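Anopheles Plasmodium-responsive Leucine-rich repeat protein 1B (Anopheles gambiae, PDB 4XGO) is a leucine-rich repeat protein that probably acts in mosquito defence against Plasmodium and is linked to interaction with LRIM1, this construct being its leucine-rich repeat domain. Local coordinates at residues 25-30 with 51-56; 153-158 with 169-174; 254-259 with 277-282; 285-290 with 311-316. All blocks are in the same frame, centred on the assembly; numbering follows the deposited sequence.

How the interactions relate
The four contacts follow one another along the leucine-rich repeat solenoid. Interactions 1 and 3 both join neighbouring strands of its long parallel ladder, yet their centres are about 46 Å apart, on opposite sides of the chain's centre. Interaction 2 pairs two short strands outside that ladder, its centre about 32 Å from that of interaction 1 and about 25 Å from that of interaction 3; its Leu155 side chain is about 12 Å from a sugar of the attached glycan. Interactions 3 and 4 are the closest neighbours, centres about 15 Å apart: Leu279 CD1 packs on Phe287 CE2 at 3.6 Å, so that Phe287 touches both Leu279 and Leu313 of the C-terminal helix. Interaction 1 also borders the second subunit.

Interaction 1. Residues 25-30 with 51-56; sequences VEVLNL and KLYMRF
The amide N of Leu30 donates to Tyr53 O at 2.7 Å, the shortest of four backbone bonds between 25-30 and 51-56, though the N-H...O angle is only 146°. Leu28 is gripped through both its N and its O, the N giving to Lys51 O at 2.9 Å and the O taking Tyr53 N at 3.0 Å, while Lys51 N closes the upstream end on Glu26 O at 3.1 Å. Strands 27-29 and 51-53 run parallel, their axes 4.9 Å apart, as the first two rungs of the ladder that lines the concave side of a leucine-rich repeat solenoid. On the inner face Leu28 and Leu52 lie side by side, each with CG anti to its backbone N, and Leu28 CD2 meets Leu52 CD1 at 3.9 Å. Further along, Leu30 CB rests on Met54 CG at 4.0 Å. The concave face carries Val27, Asn29, Lys51 and Tyr53. Here Val27 CG1, anti to the backbone N (chi1 177°), reaches diagonally to Tyr53 CE2 at 3.5 Å, and helix 12-23 packs against the same valine through Ser21 and Phe22. Asn29 OD1 lies at the edge of the Tyr53 ring, near its plane, and accepts from Asn31 N. The amide ND2 of Asn29 turns to the second subunit, bonding Asn31 O there, and Phe56 stacks on Phe56 of that subunit.

Interaction 2. Residues 153-158 with 169-174; sequences STLAIP and NTINVV. Unlike the reference sequence in segment 153-158: Ala156 (reference Val).
Ser153 meets Thr170 through their hydroxyls, OG and OG1 lying 3.0 Å apart in a hydrogen bond. The contact joins successive coils of the leucine-rich repeat solenoid away from its main ladder, through the short parallel pair of strands 154-156 and 173-175. Thr170 OG1 sits between its own backbone N and carbonyl carbon (chi1 59°), and it also bonds Leu152 O. The carbonyl of Ser153 then gathers the second segment around itself: Asn172 N donates to Ser153 O at 3.0 Å, tilted 25° from the carbonyl plane, Val173 N adds a weak bond, and Ile171 CA-H approaches the same oxygen. Thr154 lies alongside Val173 with both side chains pointing the same way, CG2 of the threonine 4.0 Å from CG1 of the valine. At Leu155 the pairing becomes regular, its N giving to Val173 O at 2.8 Å in a nearly straight bond (166°), and the backbone bonding goes on to Arg175. The leucine side chain turns to the opposite face from Thr154 and packs through CB on Ile171 CD1 at 4.0 Å. Beyond it Ile157 crosses Val174 at a slant, its CD1 reaching CG1 of the valine at 3.7 Å.

Interaction 3. Residues 254-259 with 277-282; sequences LDLSHN and LYLDHN
His258 and His281 form an offset stack, with ring centroids 4.1 Å apart and planes only 9° from parallel. Both side chains place CG anti to the carbonyl carbon (chi1 -64° and -68°) and, on matching backbones, the rings point the same way, with His281 CB over the centre of the His258 ring. Asp280 fixes the rotation of His281: its OD2 accepts from His281 ND1 at 2.7 Å through the anti lone pair, in the plane of the ring, and the carboxylate would be expected to favour a protonated imidazole. A water at 2.8 Å from Asp280 OD2 also bonds His258 NE2, while His302 stacks on His281. Inward from the rings runs the asparagine ladder of a leucine-rich repeat. Asn282 ND2 donates to Leu256 O of the preceding coil at 3.0 Å, and Asn259 ND2 reaches this same oxygen at 3.0 Å from the other face of the carbonyl plane. The same Asn282 ND2 holds Leu279 O, while Asn282 OD1 accepts from Leu261 N. In the core, Leu256 CD1 lies 3.8 Å from Leu279 CD2. On the concave face Asp255 OD1 accepts from Ser257 N, an Asx turn, and also from Ser257 OG, and stands 3.5 Å from Tyr278 CB.

Interaction 4. Residues 285-290 with 311-316; sequences VTFKLS and RALFRN
This is a small, mainly apolar contact at the C-terminal end of the solenoid, where an extended segment of the repeat coil that leads from strand 276-278 to strand 297-299 meets helix 307-316. One leucine methyl does most of the touching. Leu313 CD1 lies against the backbone, 3.5 Å from Phe287 O and 3.7 Å from Leu289 N, with the side chains of Phe287 and Leu289 on it as well: it is 4.0 Å from Phe287 CD2 and 4.1 Å from Leu289 CG. Leu313 holds this position with chi1 at -145°, away from a staggered value. One turn on, Asn316 supplies the polar hold, its ND2 donating to Leu289 O at 2.9 Å, with the oxygen close to the amide plane and the N-H...O angle at 157°. Its CB also leans on Ser290 O at 3.5 Å, while the hydroxyl of Ser290 bonds Asp272. Cys307, at the start of the helix, is disulfide-bonded to Cys341, consistent with a C-terminal cap as in many extracellular leucine-rich repeat proteins. The helix has partners both in the coil and in the C-terminal strands: Phe287 N bonds Ser309 OG, and Arg311 forms salt bridges with Glu336 of strand 334-336 and Glu343 just past strand 339-342.

Interaction 1. Residues 25-30 with 51-56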
loop_
_atom_site.group_PDB
_atom_site.type_symbol
_atom_site.label_atom_id
_atom_site.label_comp_id
_atom_site.label_asym_id
_atom_site.label_seq_id
_atom_site.Cartn_x
_atom_site.Cartn_y
_atom_site.Cartn_z
ATOM N N VAL A 25 -12.128 -29.966 1.679
ATOM C CA VAL A 25 -11.505 -29.281 2.809
ATOM C C VAL A 25 -10.001 -29.558 2.796
ATOM O O VAL A 25 -9.360 -29.723 3.826
ATOM C CB VAL A 25 -12.164 -29.656 4.150
ATOM C CG1 VAL A 25 -11.658 -28.749 5.269
ATOM C CG2 VAL A 25 -13.680 -29.554 4.041
ATOM N N GLU A 26 -9.448 -29.628 1.592
ATOM C CA GLU A 26 -8.026 -29.805 1.411
ATOM C C GLU A 26 -7.378 -28.450 1.209
ATOM O O GLU A 26 -6.224 -28.276 1.548
ATOM C CB GLU A 26 -7.748 -30.687 0.206
ATOM C CG GLU A 26 -8.299 -32.094 0.386
ATOM C CD GLU A 26 -7.846 -33.060 -0.687
ATOM O OE1 GLU A 26 -7.446 -32.605 -1.774
ATOM O OE2 GLU A 26 -7.912 -34.290 -0.431
ATOM N N VAL A 27 -8.118 -27.514 0.620
ATOM C CA VAL A 27 -7.654 -26.129 0.477
ATOM C C VAL A 27 -8.655 -25.295 1.229
ATOM O O VAL A 27 -9.850 -25.413 0.994
ATOM C CB VAL A 27 -7.571 -25.693 -0.996
ATOM C CG1 VAL A 27 -7.167 -24.218 -1.119
ATOM C CG2 VAL A 27 -6.578 -26.586 -1.731
ATOM N N LEU A 28 -8.183 -24.479 2.166
ATOM C CA LEU A 28 -9.067 -23.640 2.944
ATOM C C LEU A 28 -8.695 -22.195 2.711
ATOM O O LEU A 28 -7.602 -21.762 3.075
ATOM C CB LEU A 28 -9.009 -24.006 4.438
ATOM C CG LEU A 28 -9.836 -23.109 5.364
ATOM C CD1 LEU A 28 -11.307 -23.165 4.982
ATOM C CD2 LEU A 28 -9.661 -23.458 6.829
ATOM N N ASN A 29 -9.612 -21.450 2.121
ATOM C CA ASN A 29 -9.392 -20.035 1.880
ATOM C C ASN A 29 -10.072 -19.154 2.936
ATOM O O ASN A 29 -11.290 -18.939 2.911
ATOM C CB ASN A 29 -9.828 -19.640 0.472
ATOM C CG ASN A 29 -9.441 -18.208 0.141
ATOM O OD1 ASN A 29 -8.663 -17.594 0.869
ATOM N ND2 ASN A 29 -9.953 -17.678 -0.965
ATOM N N LEU A 30 -9.260 -18.656 3.876
ATOM C CA LEU A 30 -9.696 -17.711 4.874
ATOM C C LEU A 30 -9.116 -16.340 4.587
ATOM O O LEU A 30 -9.055 -15.473 5.469
ATOM C CB LEU A 30 -9.268 -18.176 6.260
ATOM C CG LEU A 30 -9.766 -19.542 6.699
ATOM C CD1 LEU A 30 -9.225 -19.872 8.096
ATOM C CD2 LEU A 30 -11.282 -19.613 6.652
ATOM N N LYS A 51 -3.523 -27.008 2.242
ATOM C CA LYS A 51 -3.177 -25.616 1.886
ATOM C C LYS A 51 -4.066 -24.654 2.646
ATOM O O LYS A 51 -5.297 -24.701 2.541
ATOM C CB LYS A 51 -3.313 -25.377 0.386
ATOM C CG LYS A 51 -2.493 -26.323 -0.457
ATOM C CD LYS A 51 -2.487 -25.849 -1.901
ATOM C CE LYS A 51 -1.736 -26.833 -2.774
ATOM N NZ LYS A 51 -1.812 -26.435 -4.205
ATOM N N LEU A 52 -3.440 -23.775 3.426
ATOM C CA LEU A 52 -4.168 -22.869 4.297
ATOM C C LEU A 52 -3.842 -21.438 3.932
ATOM O O LEU A 52 -2.691 -21.017 4.045
ATOM C CB LEU A 52 -3.797 -23.122 5.752
ATOM C CG LEU A 52 -4.436 -22.257 6.828
ATOM C CD1 LEU A 52 -5.947 -22.305 6.727
ATOM C CD2 LEU A 52 -3.928 -22.723 8.204
ATOM N N TYR A 53 -4.855 -20.716 3.466
ATOM C CA TYR A 53 -4.684 -19.332 3.043
ATOM C C TYR A 53 -5.333 -18.401 4.051
ATOM O O TYR A 53 -6.552 -18.475 4.265
ATOM C CB TYR A 53 -5.295 -19.104 1.663
ATOM C CG TYR A 53 -4.909 -20.070 0.574
ATOM C CD1 TYR A 53 -3.659 -20.664 0.539
ATOM C CD2 TYR A 53 -5.801 -20.344 -0.474
ATOM C CE1 TYR A 53 -3.288 -21.507 -0.484
ATOM C CE2 TYR A 53 -5.441 -21.181 -1.521
ATOM C CZ TYR A 53 -4.202 -21.769 -1.523
ATOM O OH TYR A 53 -3.829 -22.600 -2.560
ATOM N N MET A 54 -4.518 -17.560 4.707
ATOM C CA MET A 54 -5.017 -16.562 5.671
ATOM C C MET A 54 -4.436 -15.165 5.395
ATOM O O MET A 54 -4.195 -14.358 6.309
ATOM C CB MET A 54 -4.741 -17.022 7.120
ATOM C CG MET A 54 -5.400 -18.340 7.442
ATOM S SD MET A 54 -5.185 -18.807 9.182
ATOM C CE MET A 54 -3.615 -19.608 9.111
ATOM N N ARG A 55 -4.271 -14.876 4.110
ATOM C CA ARG A 55 -3.728 -13.598 3.647
ATOM C C ARG A 55 -4.772 -12.476 3.830
ATOM O O ARG A 55 -5.973 -12.738 3.845
ATOM C CB ARG A 55 -3.415 -13.667 2.141
ATOM C CG ARG A 55 -2.582 -14.841 1.634
ATOM C CD ARG A 55 -2.528 -14.825 0.094
ATOM N NE ARG A 55 -1.511 -13.870 -0.348
ATOM C CZ ARG A 55 -1.517 -13.150 -1.465
ATOM N NH1 ARG A 55 -2.499 -13.205 -2.346
ATOM N NH2 ARG A 55 -0.510 -12.324 -1.695
ATOM N N PHE A 56 -4.289 -11.243 3.991
ATOM C CA PHE A 56 -5.127 -10.048 4.038
ATOM C C PHE A 56 -6.132 -10.089 5.183
ATOM O O PHE A 56 -7.318 -9.793 5.004
ATOM C CB PHE A 56 -5.856 -9.820 2.703
ATOM C CG PHE A 56 -4.941 -9.769 1.513
ATOM C CD1 PHE A 56 -4.244 -8.625 1.221
ATOM C CD2 PHE A 56 -4.840 -10.851 0.655
ATOM C CE1 PHE A 56 -3.434 -8.559 0.097
ATOM C CE2 PHE A 56 -4.023 -10.802 -0.459
ATOM C CZ PHE A 56 -3.315 -9.662 -0.732
#

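Interaction 2. Residues 153-158 with 169-174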
loop_
_atom_site.group_PDB
_atom_site.type_symbol
_atom_site.label_atom_id
_atom_site.label_comp_id
_atom_site.label_asym_id
_atom_site.label_seq_id
_atom_site.Cartn_x
_atom_site.Cartn_y
_atom_site.Cartn_z
ATOM N N SER A 153 21.452 -7.025 7.561
ATOM C CA SER A 153 22.810 -6.530 7.299
ATOM C C SER A 153 23.733 -7.670 6.906
ATOM O O SER A 153 24.763 -7.439 6.293
ATOM C CB SER A 153 23.358 -5.788 8.513
ATOM O OG SER A 153 22.666 -4.559 8.699
ATOM N N THR A 154 23.388 -8.901 7.285
ATOM C CA THR A 154 24.185 -10.057 6.913
ATOM C C THR A 154 23.273 -11.011 6.161
ATOM O O THR A 154 22.144 -11.238 6.582
ATOM C CB THR A 154 24.792 -10.742 8.142
ATOM O OG1 THR A 154 25.686 -9.819 8.782
ATOM C CG2 THR A 154 25.557 -11.985 7.746
ATOM N N LEU A 155 23.753 -11.550 5.050
ATOM C CA LEU A 155 22.960 -12.509 4.274
ATOM C C LEU A 155 23.672 -13.848 4.236
ATOM O O LEU A 155 24.711 -13.983 3.590
ATOM C CB LEU A 155 22.730 -11.984 2.854
ATOM C CG LEU A 155 21.915 -12.888 1.923
ATOM C CD1 LEU A 155 20.475 -12.993 2.425
ATOM C CD2 LEU A 155 21.962 -12.367 0.504
ATOM N N ALA A 156 23.113 -14.836 4.934
ATOM C CA ALA A 156 23.594 -16.197 4.840
ATOM C C ALA A 156 22.819 -16.912 3.741
ATOM O O ALA A 156 21.616 -17.062 3.828
ATOM C CB ALA A 156 23.424 -16.915 6.171
ATOM N N ILE A 157 23.511 -17.326 2.695
ATOM C CA ILE A 157 22.857 -17.964 1.557
ATOM C C ILE A 157 22.928 -19.477 1.740
ATOM O O ILE A 157 24.018 -20.020 1.933
ATOM C CB ILE A 157 23.512 -17.526 0.231
ATOM C CG1 ILE A 157 23.323 -16.011 0.049
ATOM C CG2 ILE A 157 22.896 -18.276 -0.949
ATOM C CD1 ILE A 157 23.953 -15.434 -1.182
ATOM N N PRO A 158 21.771 -20.166 1.680
ATOM C CA PRO A 158 21.804 -21.630 1.815
ATOM C C PRO A 158 22.484 -22.329 0.618
ATOM O O PRO A 158 22.762 -21.707 -0.417
ATOM C CB PRO A 158 20.319 -22.018 1.937
ATOM C CG PRO A 158 19.572 -20.884 1.352
ATOM C CD PRO A 158 20.395 -19.645 1.567
ATOM N N ASN A 169 17.653 -4.124 1.343
ATOM C CA ASN A 169 18.028 -4.367 2.744
ATOM C C ASN A 169 19.190 -3.416 3.060
ATOM O O ASN A 169 19.339 -2.409 2.365
ATOM C CB ASN A 169 18.386 -5.837 2.938
ATOM C CG ASN A 169 17.165 -6.697 3.215
ATOM O OD1 ASN A 169 16.669 -6.756 4.348
ATOM N ND2 ASN A 169 16.653 -7.343 2.171
ATOM N N THR A 170 19.980 -3.708 4.085
ATOM C CA THR A 170 21.219 -2.954 4.368
ATOM C C THR A 170 22.407 -3.908 4.415
ATOM O O THR A 170 23.297 -3.809 5.294
ATOM C CB THR A 170 21.127 -2.144 5.685
ATOM O OG1 THR A 170 20.876 -3.006 6.804
ATOM C CG2 THR A 170 20.017 -1.129 5.600
ATOM N N ILE A 171 22.427 -4.848 3.478
ATOM C CA ILE A 171 23.385 -5.942 3.521
ATOM C C ILE A 171 24.798 -5.446 3.195
ATOM O O ILE A 171 24.996 -4.791 2.174
ATOM C CB ILE A 171 22.959 -7.057 2.552
ATOM C CG1 ILE A 171 21.673 -7.717 3.062
ATOM C CG2 ILE A 171 24.024 -8.113 2.374
ATOM C CD1 ILE A 171 20.924 -8.496 1.997
ATOM N N ASN A 172 25.743 -5.735 4.089
ATOM C CA ASN A 172 27.179 -5.496 3.817
ATOM C C ASN A 172 28.057 -6.751 3.870
ATOM O O ASN A 172 29.251 -6.690 3.578
ATOM C CB ASN A 172 27.709 -4.419 4.749
ATOM C CG ASN A 172 27.445 -4.718 6.212
ATOM O OD1 ASN A 172 27.302 -5.861 6.621
ATOM N ND2 ASN A 172 27.377 -3.671 7.012
ATOM N N VAL A 173 27.466 -7.881 4.257
ATOM C CA VAL A 173 28.162 -9.149 4.363
ATOM C C VAL A 173 27.324 -10.266 3.761
ATOM O O VAL A 173 26.165 -10.438 4.130
ATOM C CB VAL A 173 28.420 -9.505 5.850
ATOM C CG1 VAL A 173 28.958 -10.922 6.003
ATOM C CG2 VAL A 173 29.376 -8.495 6.477
ATOM N N VAL A 174 27.943 -11.041 2.882
ATOM C CA VAL A 174 27.340 -12.243 2.333
ATOM C C VAL A 174 28.180 -13.431 2.772
ATOM O O VAL A 174 29.417 -13.395 2.652
ATOM C CB VAL A 174 27.308 -12.192 0.800
ATOM C CG1 VAL A 174 26.781 -13.503 0.227
ATOM C CG2 VAL A 174 26.496 -11.004 0.316
#

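Interaction 3. Residues 254-259 with 277-282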
loop_
_atom_site.group_PDB
_atom_site.type_symbol
_atom_site.label_atom_id
_atom_site.label_comp_id
_atom_site.label_asym_id
_atom_site.label_seq_id
_atom_site.Cartn_x
_atom_site.Cartn_y
_atom_site.Cartn_z
ATOM N N LEU A 254 25.803 -5.907 -19.600
ATOM C CA LEU A 254 26.677 -5.258 -18.623
ATOM C C LEU A 254 26.220 -3.832 -18.413
ATOM O O LEU A 254 26.311 -2.998 -19.322
ATOM C CB LEU A 254 28.133 -5.297 -19.092
ATOM C CG LEU A 254 29.179 -4.742 -18.119
ATOM C CD1 LEU A 254 29.104 -5.505 -16.798
ATOM C CD2 LEU A 254 30.584 -4.827 -18.717
ATOM N N ASP A 255 25.695 -3.555 -17.218
ATOM C CA ASP A 255 25.170 -2.239 -16.882
ATOM C C ASP A 255 26.143 -1.568 -15.894
ATOM O O ASP A 255 26.214 -1.934 -14.744
ATOM C CB ASP A 255 23.755 -2.336 -16.300
ATOM C CG ASP A 255 23.120 -0.992 -16.052
ATOM O OD1 ASP A 255 23.772 0.067 -16.234
ATOM O OD2 ASP A 255 21.946 -0.961 -15.620
ATOM N N LEU A 256 26.864 -0.572 -16.388
ATOM C CA LEU A 256 27.820 0.211 -15.587
ATOM C C LEU A 256 27.366 1.666 -15.433
ATOM O O LEU A 256 28.149 2.559 -15.066
ATOM C CB LEU A 256 29.198 0.153 -16.247
ATOM C CG LEU A 256 29.807 -1.223 -16.446
ATOM C CD1 LEU A 256 31.102 -1.112 -17.231
ATOM C CD2 LEU A 256 29.990 -1.917 -15.114
ATOM N N SER A 257 26.091 1.932 -15.694
ATOM C CA SER A 257 25.615 3.297 -15.728
ATOM C C SER A 257 25.501 3.914 -14.344
ATOM O O SER A 257 25.420 3.209 -13.332
ATOM C CB SER A 257 24.271 3.406 -16.490
ATOM O OG SER A 257 23.245 2.674 -15.851
ATOM N N HIS A 258 25.536 5.248 -14.317
ATOM C CA HIS A 258 25.360 6.018 -13.103
ATOM C C HIS A 258 26.399 5.637 -12.060
ATOM O O HIS A 258 26.081 5.295 -10.916
ATOM C CB HIS A 258 23.951 5.862 -12.543
ATOM C CG HIS A 258 22.891 6.402 -13.431
ATOM N ND1 HIS A 258 22.423 7.690 -13.332
ATOM C CD2 HIS A 258 22.218 5.833 -14.454
ATOM C CE1 HIS A 258 21.483 7.886 -14.243
ATOM N NE2 HIS A 258 21.343 6.776 -14.936
ATOM N N ASN A 259 27.656 5.650 -12.476
ATOM C CA ASN A 259 28.748 5.528 -11.519
ATOM C C ASN A 259 29.576 6.804 -11.619
ATOM O O ASN A 259 29.036 7.866 -11.979
ATOM C CB ASN A 259 29.537 4.250 -11.796
ATOM C CG ASN A 259 28.873 3.030 -11.200
ATOM O OD1 ASN A 259 28.952 2.817 -9.999
ATOM N ND2 ASN A 259 28.217 2.228 -12.037
ATOM N N LEU A 277 25.295 -2.864 -23.434
ATOM C CA LEU A 277 26.351 -2.267 -22.625
ATOM C C LEU A 277 25.926 -0.859 -22.298
ATOM O O LEU A 277 25.723 -0.046 -23.213
ATOM C CB LEU A 277 27.664 -2.250 -23.403
ATOM C CG LEU A 277 28.872 -1.557 -22.740
ATOM C CD1 LEU A 277 29.187 -2.194 -21.409
ATOM C CD2 LEU A 277 30.084 -1.640 -23.654
ATOM N N TYR A 278 25.762 -0.575 -21.005
ATOM C CA TYR A 278 25.288 0.725 -20.559
ATOM C C TYR A 278 26.387 1.484 -19.826
ATOM O O TYR A 278 26.786 1.076 -18.727
ATOM C CB TYR A 278 24.082 0.580 -19.654
ATOM C CG TYR A 278 22.983 -0.243 -20.293
ATOM C CD1 TYR A 278 22.208 0.286 -21.313
ATOM C CD2 TYR A 278 22.756 -1.537 -19.899
ATOM C CE1 TYR A 278 21.207 -0.478 -21.922
ATOM C CE2 TYR A 278 21.752 -2.311 -20.478
ATOM C CZ TYR A 278 20.984 -1.771 -21.486
ATOM O OH TYR A 278 19.997 -2.566 -22.076
ATOM N N LEU A 279 26.853 2.581 -20.441
ATOM C CA LEU A 279 27.925 3.416 -19.879
ATOM C C LEU A 279 27.492 4.826 -19.553
ATOM O O LEU A 279 28.316 5.663 -19.129
ATOM C CB LEU A 279 29.107 3.477 -20.842
ATOM C CG LEU A 279 29.735 2.153 -21.222
ATOM C CD1 LEU A 279 30.823 2.396 -22.244
ATOM C CD2 LEU A 279 30.263 1.435 -19.984
ATOM N N ASP A 280 26.206 5.118 -19.737
ATOM C CA ASP A 280 25.729 6.472 -19.552
ATOM C C ASP A 280 25.891 6.918 -18.096
ATOM O O ASP A 280 25.882 6.104 -17.169
ATOM C CB ASP A 280 24.258 6.617 -20.018
ATOM C CG ASP A 280 23.319 5.763 -19.210
ATOM O OD1 ASP A 280 23.166 4.574 -19.529
ATOM O OD2 ASP A 280 22.773 6.272 -18.200
ATOM N N HIS A 281 26.001 8.228 -17.920
ATOM C CA HIS A 281 26.109 8.871 -16.613
ATOM C C HIS A 281 27.369 8.436 -15.844
ATOM O O HIS A 281 27.311 7.781 -14.804
ATOM C CB HIS A 281 24.821 8.659 -15.787
ATOM C CG HIS A 281 23.638 9.378 -16.341
ATOM N ND1 HIS A 281 22.822 8.834 -17.308
ATOM C CD2 HIS A 281 23.151 10.615 -16.088
ATOM C CE1 HIS A 281 21.859 9.693 -17.602
ATOM N NE2 HIS A 281 22.053 10.791 -16.894
ATOM N N ASN A 282 28.512 8.799 -16.406
ATOM C CA ASN A 282 29.816 8.556 -15.787
ATOM C C ASN A 282 30.708 9.758 -16.161
ATOM O O ASN A 282 30.185 10.823 -16.504
ATOM C CB ASN A 282 30.366 7.215 -16.263
ATOM C CG ASN A 282 29.791 6.037 -15.512
ATOM O OD1 ASN A 282 30.093 5.860 -14.341
ATOM N ND2 ASN A 282 29.007 5.181 -16.195
HETATM O O HOH W 1 21.027 3.090 -18.191
HETATM O O HOH W 2 20.375 5.320 -17.006
#

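Interaction 4. Residues 285-290 with 311-316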
loop_
_atom_site.group_PDB
_atom_site.type_symbol
_atom_site.label_atom_id
_atom_site.label_comp_id
_atom_site.label_asym_id
_atom_site.label_seq_id
_atom_site.Cartn_x
_atom_site.Cartn_y
_atom_site.Cartn_z
ATOM N N VAL A 285 36.197 9.459 -20.642
ATOM C CA VAL A 285 36.805 10.346 -21.643
ATOM C C VAL A 285 37.152 9.581 -22.924
ATOM O O VAL A 285 36.874 10.040 -24.051
ATOM C CB VAL A 285 38.067 11.016 -21.047
ATOM C CG1 VAL A 285 38.836 11.824 -22.100
ATOM C CG2 VAL A 285 37.686 11.878 -19.851
ATOM N N THR A 286 37.807 8.439 -22.753
ATOM C CA THR A 286 38.100 7.550 -23.860
ATOM C C THR A 286 37.625 6.147 -23.501
ATOM O O THR A 286 37.618 5.760 -22.349
ATOM C CB THR A 286 39.605 7.538 -24.228
ATOM O OG1 THR A 286 40.373 6.937 -23.177
ATOM C CG2 THR A 286 40.107 8.940 -24.463
ATOM N N PHE A 287 37.244 5.400 -24.517
ATOM C CA PHE A 287 36.791 4.031 -24.363
ATOM C C PHE A 287 36.898 3.369 -25.734
ATOM O O PHE A 287 36.717 4.030 -26.751
ATOM C CB PHE A 287 35.337 4.017 -23.881
ATOM C CG PHE A 287 34.772 2.644 -23.719
ATOM C CD1 PHE A 287 35.242 1.803 -22.730
ATOM C CD2 PHE A 287 33.783 2.185 -24.581
ATOM C CE1 PHE A 287 34.720 0.520 -22.589
ATOM C CE2 PHE A 287 33.271 0.908 -24.456
ATOM C CZ PHE A 287 33.728 0.081 -23.457
ATOM N N LYS A 288 37.200 2.078 -25.761
ATOM C CA LYS A 288 37.408 1.361 -27.009
ATOM C C LYS A 288 36.526 0.128 -27.092
ATOM O O LYS A 288 36.283 -0.533 -26.094
ATOM C CB LYS A 288 38.864 0.918 -27.128
ATOM C CG LYS A 288 39.848 2.072 -27.176
ATOM C CD LYS A 288 41.282 1.568 -27.216
ATOM C CE LYS A 288 42.232 2.673 -27.624
ATOM N NZ LYS A 288 43.651 2.305 -27.344
ATOM N N LEU A 289 36.060 -0.160 -28.305
ATOM C CA LEU A 289 35.431 -1.435 -28.620
ATOM C C LEU A 289 35.997 -1.927 -29.956
ATOM O O LEU A 289 36.476 -1.135 -30.767
ATOM C CB LEU A 289 33.912 -1.288 -28.727
ATOM C CG LEU A 289 33.083 -0.987 -27.473
ATOM C CD1 LEU A 289 31.625 -0.800 -27.865
ATOM C CD2 LEU A 289 33.214 -2.084 -26.423
ATOM N N SER A 290 35.952 -3.236 -30.172
ATOM C CA SER A 290 36.297 -3.809 -31.477
ATOM C C SER A 290 35.098 -3.655 -32.423
ATOM O O SER A 290 34.102 -3.024 -32.070
ATOM C CB SER A 290 36.666 -5.282 -31.327
ATOM O OG SER A 290 35.491 -6.063 -31.198
ATOM N N ARG A 311 34.429 9.228 -31.909
ATOM C CA ARG A 311 34.328 8.998 -33.360
ATOM C C ARG A 311 34.897 7.643 -33.771
ATOM O O ARG A 311 34.335 6.980 -34.642
ATOM C CB ARG A 311 35.025 10.100 -34.141
ATOM C CG ARG A 311 34.212 11.377 -34.225
ATOM C CD ARG A 311 34.792 12.310 -35.268
ATOM N NE ARG A 311 36.063 12.891 -34.857
ATOM C CZ ARG A 311 36.227 14.126 -34.399
ATOM N NH1 ARG A 311 35.192 14.955 -34.268
ATOM N NH2 ARG A 311 37.439 14.542 -34.065
ATOM N N ALA A 312 36.000 7.235 -33.141
ATOM C CA ALA A 312 36.551 5.890 -33.345
ATOM C C ALA A 312 35.572 4.810 -32.902
ATOM O O ALA A 312 35.530 3.726 -33.479
ATOM C CB ALA A 312 37.873 5.736 -32.609
ATOM N N LEU A 313 34.794 5.105 -31.865
ATOM C CA LEU A 313 33.774 4.188 -31.359
ATOM C C LEU A 313 32.639 3.976 -32.368
ATOM O O LEU A 313 32.173 2.846 -32.554
ATOM C CB LEU A 313 33.206 4.723 -30.037
ATOM C CG LEU A 313 32.793 3.747 -28.947
ATOM C CD1 LEU A 313 33.939 2.822 -28.564
ATOM C CD2 LEU A 313 32.322 4.532 -27.733
ATOM N N PHE A 314 32.186 5.053 -33.012
ATOM C CA PHE A 314 31.113 4.941 -34.018
ATOM C C PHE A 314 31.585 4.191 -35.260
ATOM O O PHE A 314 30.818 3.446 -35.861
ATOM C CB PHE A 314 30.579 6.312 -34.461
ATOM C CG PHE A 314 29.989 7.143 -33.352
ATOM C CD1 PHE A 314 29.178 6.580 -32.374
ATOM C CD2 PHE A 314 30.225 8.512 -33.312
ATOM C CE1 PHE A 314 28.638 7.362 -31.368
ATOM C CE2 PHE A 314 29.683 9.298 -32.310
ATOM C CZ PHE A 314 28.887 8.725 -31.341
ATOM N N ARG A 315 32.840 4.395 -35.650
ATOM C CA ARG A 315 33.413 3.670 -36.790
ATOM C C ARG A 315 33.416 2.147 -36.578
ATOM O O ARG A 315 33.367 1.392 -37.545
ATOM C CB ARG A 315 34.830 4.175 -37.112
ATOM C CG ARG A 315 34.852 5.554 -37.763
ATOM C CD ARG A 315 36.245 5.945 -38.242
ATOM N NE ARG A 315 37.162 6.196 -37.134
ATOM N N ASN A 316 33.461 1.704 -35.320
ATOM C CA ASN A 316 33.458 0.270 -35.002
ATOM C C ASN A 316 32.083 -0.313 -34.639
ATOM O O ASN A 316 31.836 -1.498 -34.863
ATOM C CB ASN A 316 34.464 -0.020 -33.881
ATOM C CG ASN A 316 35.899 0.242 -34.304
ATOM O OD1 ASN A 316 36.155 0.871 -35.335
ATOM N ND2 ASN A 316 36.842 -0.243 -33.512
#